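Local atomic coordinates of 6-phospho-alpha-glucosidase (Merdibacter massiliensis, PDB entry 6VC6), a protein that probably hydrolyses 6-phospho-alpha-glucosides to glucose 6-phosphate and an aglycone, using NAD and manganese, as in other family 4 glycosidases. Residues A397-Y403 / W437-K441. Residues are numbered along the deposited sequence; the frame is centred on the assembly and turned at random.
Sequences AYYEHSY and WPELK
The Tyr398 ring turns its edge to Pro438, whose CG lies 3.7 Å from CD1, near the ring plane, the two side chains crossing at about a right angle. The His401 imidazole likewise presents an edge, met by Pro438 CB and the carbonyl oxygen of Glu439. The Tyr403 ring sees Leu440 O obliquely. They flank the tight turn between two consecutive helices: helix 378-400 ends, His401 takes positive phi, and Ser402 N-caps helix 403-412 through its OG bond to Lys405 N, while the extended C-terminal tail, 437-441, runs along the turn. Pro438 suits such a tail, since its compact ring packs on tyrosine and it has no backbone N-H to satisfy.

With CG anti to the carbonyl carbon (chi1 -61°) and the ring turned by chi2 of -48°, His401 brings ND1 to Glu439 O, making a weak, bent bond of 3.3 Å; His401 CA also approaches this oxygen, at 3.1 Å.

Leu440 is the apolar residue among these polar links; its branched end lets CD2 sit 4.0 Å from Ala397 CB, a small methyl that lets the leucine pack beside the helix end, while CB packs against Tyr403 CB. Tyr403 sends its hydroxyl away to Asp427 of helix 419-432, and Tyr398 rests on Val124 and Ile127 of helix 113-136, so the turn borders both helices. Two nearly straight backbone bonds do firmer work. Lys441 N reaches His401 O from above the carbonyl plane at 2.9 Å, and Tyr403 N, in the first turn of its helix, donates to Lys441 O at 2.8 Å, with an N-H...O angle of 165°.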
ATOM      1  N   ALA A 397       6.400  19.752  -6.050  1.00 32.20           N
ATOM      2  CA  ALA A 397       7.465  20.280  -5.204  1.00 38.56           C
ATOM      3  C   ALA A 397       8.715  19.416  -5.276  1.00 34.61           C
ATOM      4  O   ALA A 397       9.832  19.933  -5.161  1.00 37.14           O
ATOM      5  CB  ALA A 397       6.981  20.391  -3.759  1.00 31.58           C
ATOM      6  N   TYR A 398       8.551  18.105  -5.460  1.00 31.85           N
ATOM      7  CA  TYR A 398       9.708  17.226  -5.594  1.00 38.05           C
ATOM      8  C   TYR A 398      10.483  17.532  -6.870  1.00 41.17           C
ATOM      9  O   TYR A 398      11.716  17.617  -6.855  1.00 38.22           O
ATOM     10  CB  TYR A 398       9.263  15.763  -5.574  1.00 35.63           C
ATOM     11  CG  TYR A 398      10.301  14.811  -6.127  1.00 36.22           C
ATOM     12  CD1 TYR A 398      11.391  14.423  -5.361  1.00 41.25           C
ATOM     13  CD2 TYR A 398      10.193  14.305  -7.416  1.00 38.28           C
ATOM     14  CE1 TYR A 398      12.345  13.557  -5.860  1.00 39.82           C
ATOM     15  CE2 TYR A 398      11.141  13.439  -7.925  1.00 37.35           C
ATOM     16  CZ  TYR A 398      12.214  13.068  -7.142  1.00 41.22           C
ATOM     17  OH  TYR A 398      13.161  12.204  -7.643  1.00 47.32           O
ATOM     18  N   TYR A 399       9.773  17.703  -7.986  1.00 34.86           N
ATOM     19  CA  TYR A 399      10.436  17.917  -9.267  1.00 36.84           C
ATOM     20  C   TYR A 399      10.966  19.338  -9.416  1.00 37.31           C
ATOM     21  O   TYR A 399      12.004  19.541 -10.055  1.00 36.76           O
ATOM     22  CB  TYR A 399       9.477  17.599 -10.416  1.00 39.13           C
ATOM     23  CG  TYR A 399       9.423  16.134 -10.779  1.00 39.88           C
ATOM     24  CD1 TYR A 399      10.457  15.537 -11.488  1.00 39.12           C
ATOM     25  CD2 TYR A 399       8.339  15.347 -10.411  1.00 41.89           C
ATOM     26  CE1 TYR A 399      10.413  14.197 -11.821  1.00 41.38           C
ATOM     27  CE2 TYR A 399       8.286  14.007 -10.740  1.00 41.14           C
ATOM     28  CZ  TYR A 399       9.325  13.437 -11.445  1.00 38.04           C
ATOM     29  OH  TYR A 399       9.275  12.103 -11.774  1.00 41.86           O
ATOM     30  N   GLU A 400      10.281  20.324  -8.844  1.00 37.85           N
ATOM     31  CA  GLU A 400      10.645  21.723  -9.017  1.00 38.94           C
ATOM     32  C   GLU A 400      11.477  22.276  -7.869  1.00 40.57           C
ATOM     33  O   GLU A 400      11.906  23.432  -7.941  1.00 42.15           O
ATOM     34  CB  GLU A 400       9.384  22.576  -9.188  1.00 36.33           C
ATOM     35  CG  GLU A 400       8.601  22.280 -10.456  1.00 41.21           C
ATOM     36  CD  GLU A 400       7.287  23.031 -10.515  1.00 49.90           C
ATOM     37  OE1 GLU A 400       6.304  22.473 -11.045  1.00 53.61           O
ATOM     38  OE2 GLU A 400       7.237  24.181 -10.030  1.00 62.81           O
ATOM     39  N   HIS A 401      11.720  21.484  -6.822  1.00 35.63           N
ATOM     40  CA  HIS A 401      12.407  21.961  -5.621  1.00 42.43           C
ATOM     41  C   HIS A 401      11.725  23.211  -5.070  1.00 40.79           C
ATOM     42  O   HIS A 401      12.375  24.193  -4.705  1.00 39.70           O
ATOM     43  CB  HIS A 401      13.890  22.225  -5.894  1.00 45.19           C
ATOM     44  CG  HIS A 401      14.652  21.014  -6.333  1.00 46.15           C
ATOM     45  ND1 HIS A 401      14.562  19.801  -5.685  1.00 53.45           N
ATOM     46  CD2 HIS A 401      15.524  20.832  -7.353  1.00 52.76           C
ATOM     47  CE1 HIS A 401      15.343  18.923  -6.287  1.00 50.12           C
ATOM     48  NE2 HIS A 401      15.937  19.523  -7.303  1.00 50.21           N
ATOM     49  N   SER A 402      10.397  23.172  -5.011  1.00 36.62           N
ATOM     50  CA  SER A 402       9.578  24.349  -4.737  1.00 38.78           C
ATOM     51  C   SER A 402       8.939  24.222  -3.360  1.00 36.96           C
ATOM     52  O   SER A 402       8.076  23.364  -3.145  1.00 33.43           O
ATOM     53  CB  SER A 402       8.513  24.523  -5.816  1.00 38.10           C
ATOM     54  OG  SER A 402       7.660  25.614  -5.521  1.00 39.32           O
ATOM     55  N   TYR A 403       9.364  25.083  -2.430  1.00 38.40           N
ATOM     56  CA  TYR A 403       8.666  25.198  -1.154  1.00 38.64           C
ATOM     57  C   TYR A 403       7.224  25.638  -1.365  1.00 37.35           C
ATOM     58  O   TYR A 403       6.317  25.193  -0.650  1.00 36.56           O
ATOM     59  CB  TYR A 403       9.409  26.183  -0.246  1.00 40.59           C
ATOM     60  CG  TYR A 403       8.769  26.427   1.108  1.00 37.17           C
ATOM     61  CD1 TYR A 403       7.744  27.355   1.263  1.00 34.65           C
ATOM     62  CD2 TYR A 403       9.205  25.744   2.236  1.00 38.46           C
ATOM     63  CE1 TYR A 403       7.163  27.582   2.496  1.00 37.08           C
ATOM     64  CE2 TYR A 403       8.631  25.968   3.476  1.00 34.76           C
ATOM     65  CZ  TYR A 403       7.610  26.887   3.599  1.00 35.17           C
ATOM     66  OH  TYR A 403       7.035  27.112   4.829  1.00 38.33           O
ATOM     67  N   TRP A 437      14.561  14.385   2.176  1.00 41.17           N
ATOM     68  CA  TRP A 437      13.648  15.108   1.308  1.00 42.89           C
ATOM     69  C   TRP A 437      14.402  15.744   0.152  1.00 39.49           C
ATOM     70  O   TRP A 437      15.621  15.922   0.212  1.00 43.29           O
ATOM     71  CB  TRP A 437      12.919  16.203   2.096  1.00 39.35           C
ATOM     72  CG  TRP A 437      11.635  15.774   2.728  1.00 39.81           C
ATOM     73  CD1 TRP A 437      11.237  14.497   3.002  1.00 35.03           C
ATOM     74  CD2 TRP A 437      10.575  16.629   3.169  1.00 38.01           C
ATOM     75  NE1 TRP A 437       9.995  14.506   3.589  1.00 37.26           N
ATOM     76  CE2 TRP A 437       9.566  15.803   3.702  1.00 36.00           C
ATOM     77  CE3 TRP A 437      10.381  18.014   3.166  1.00 32.65           C
ATOM     78  CZ2 TRP A 437       8.382  16.316   4.225  1.00 33.38           C
ATOM     79  CZ3 TRP A 437       9.206  18.521   3.685  1.00 38.08           C
ATOM     80  CH2 TRP A 437       8.220  17.674   4.205  1.00 36.72           C
ATOM     81  N   PRO A 438      13.710  16.100  -0.927  1.00 39.17           N
ATOM     82  CA  PRO A 438      14.306  17.018  -1.900  1.00 39.34           C
ATOM     83  C   PRO A 438      14.392  18.414  -1.306  1.00 42.33           C
ATOM     84  O   PRO A 438      13.684  18.760  -0.358  1.00 40.21           O
ATOM     85  CB  PRO A 438      13.333  16.970  -3.082  1.00 40.16           C
ATOM     86  CG  PRO A 438      12.024  16.616  -2.460  1.00 39.81           C
ATOM     87  CD  PRO A 438      12.356  15.676  -1.331  1.00 44.51           C
ATOM     88  N   GLU A 439      15.290  19.218  -1.865  1.00 41.39           N
ATOM     89  CA  GLU A 439      15.397  20.603  -1.431  1.00 44.73           C
ATOM     90  C   GLU A 439      14.116  21.351  -1.777  1.00 43.56           C
ATOM     91  O   GLU A 439      13.516  21.130  -2.833  1.00 42.53           O
ATOM     92  CB  GLU A 439      16.599  21.284  -2.082  1.00 50.09           C
ATOM     93  CG  GLU A 439      17.532  21.975  -1.099  1.00 58.62           C
ATOM     94  CD  GLU A 439      18.572  22.832  -1.795  1.00 64.06           C
ATOM     95  OE1 GLU A 439      18.193  23.856  -2.398  1.00 60.80           O
ATOM     96  OE2 GLU A 439      19.768  22.484  -1.749  1.00 75.19           O
ATOM     97  N   LEU A 440      13.684  22.225  -0.873  1.00 38.94           N
ATOM     98  CA  LEU A 440      12.474  23.024  -1.059  1.00 42.02           C
ATOM     99  C   LEU A 440      12.862  24.490  -0.917  1.00 43.19           C
ATOM    100  O   LEU A 440      13.027  24.992   0.199  1.00 55.64           O
ATOM    101  CB  LEU A 440      11.392  22.628  -0.057  1.00 38.07           C
ATOM    102  CG  LEU A 440      10.836  21.206  -0.175  1.00 38.91           C
ATOM    103  CD1 LEU A 440       9.717  20.983   0.831  1.00 35.83           C
ATOM    104  CD2 LEU A 440      10.353  20.927  -1.590  1.00 32.46           C
ATOM    105  N   LYS A 441      13.007  25.175  -2.047  1.00 43.90           N
ATOM    106  CA  LYS A 441      13.413  26.575  -2.049  1.00 52.03           C
ATOM    107  C   LYS A 441      12.386  27.447  -2.763  1.00 47.42           C
ATOM    108  O   LYS A 441      11.293  26.989  -3.092  1.00 46.18           O
ATOM    109  CB  LYS A 441      14.786  26.731  -2.706  1.00 51.05           C
ATOM    110  CG  LYS A 441      15.922  26.101  -1.921  1.00 60.31           C
ATOM    111  CD  LYS A 441      15.882  26.523  -0.461  1.00 68.46           C
ATOM    112  CE  LYS A 441      17.229  26.324   0.212  1.00 71.27           C
ATOM    113  NZ  LYS A 441      17.300  27.034   1.518  1.00 72.96           N
TER
HETATM  114  O   HOH W   1       9.076  28.021  -3.649  1.00 40.52           O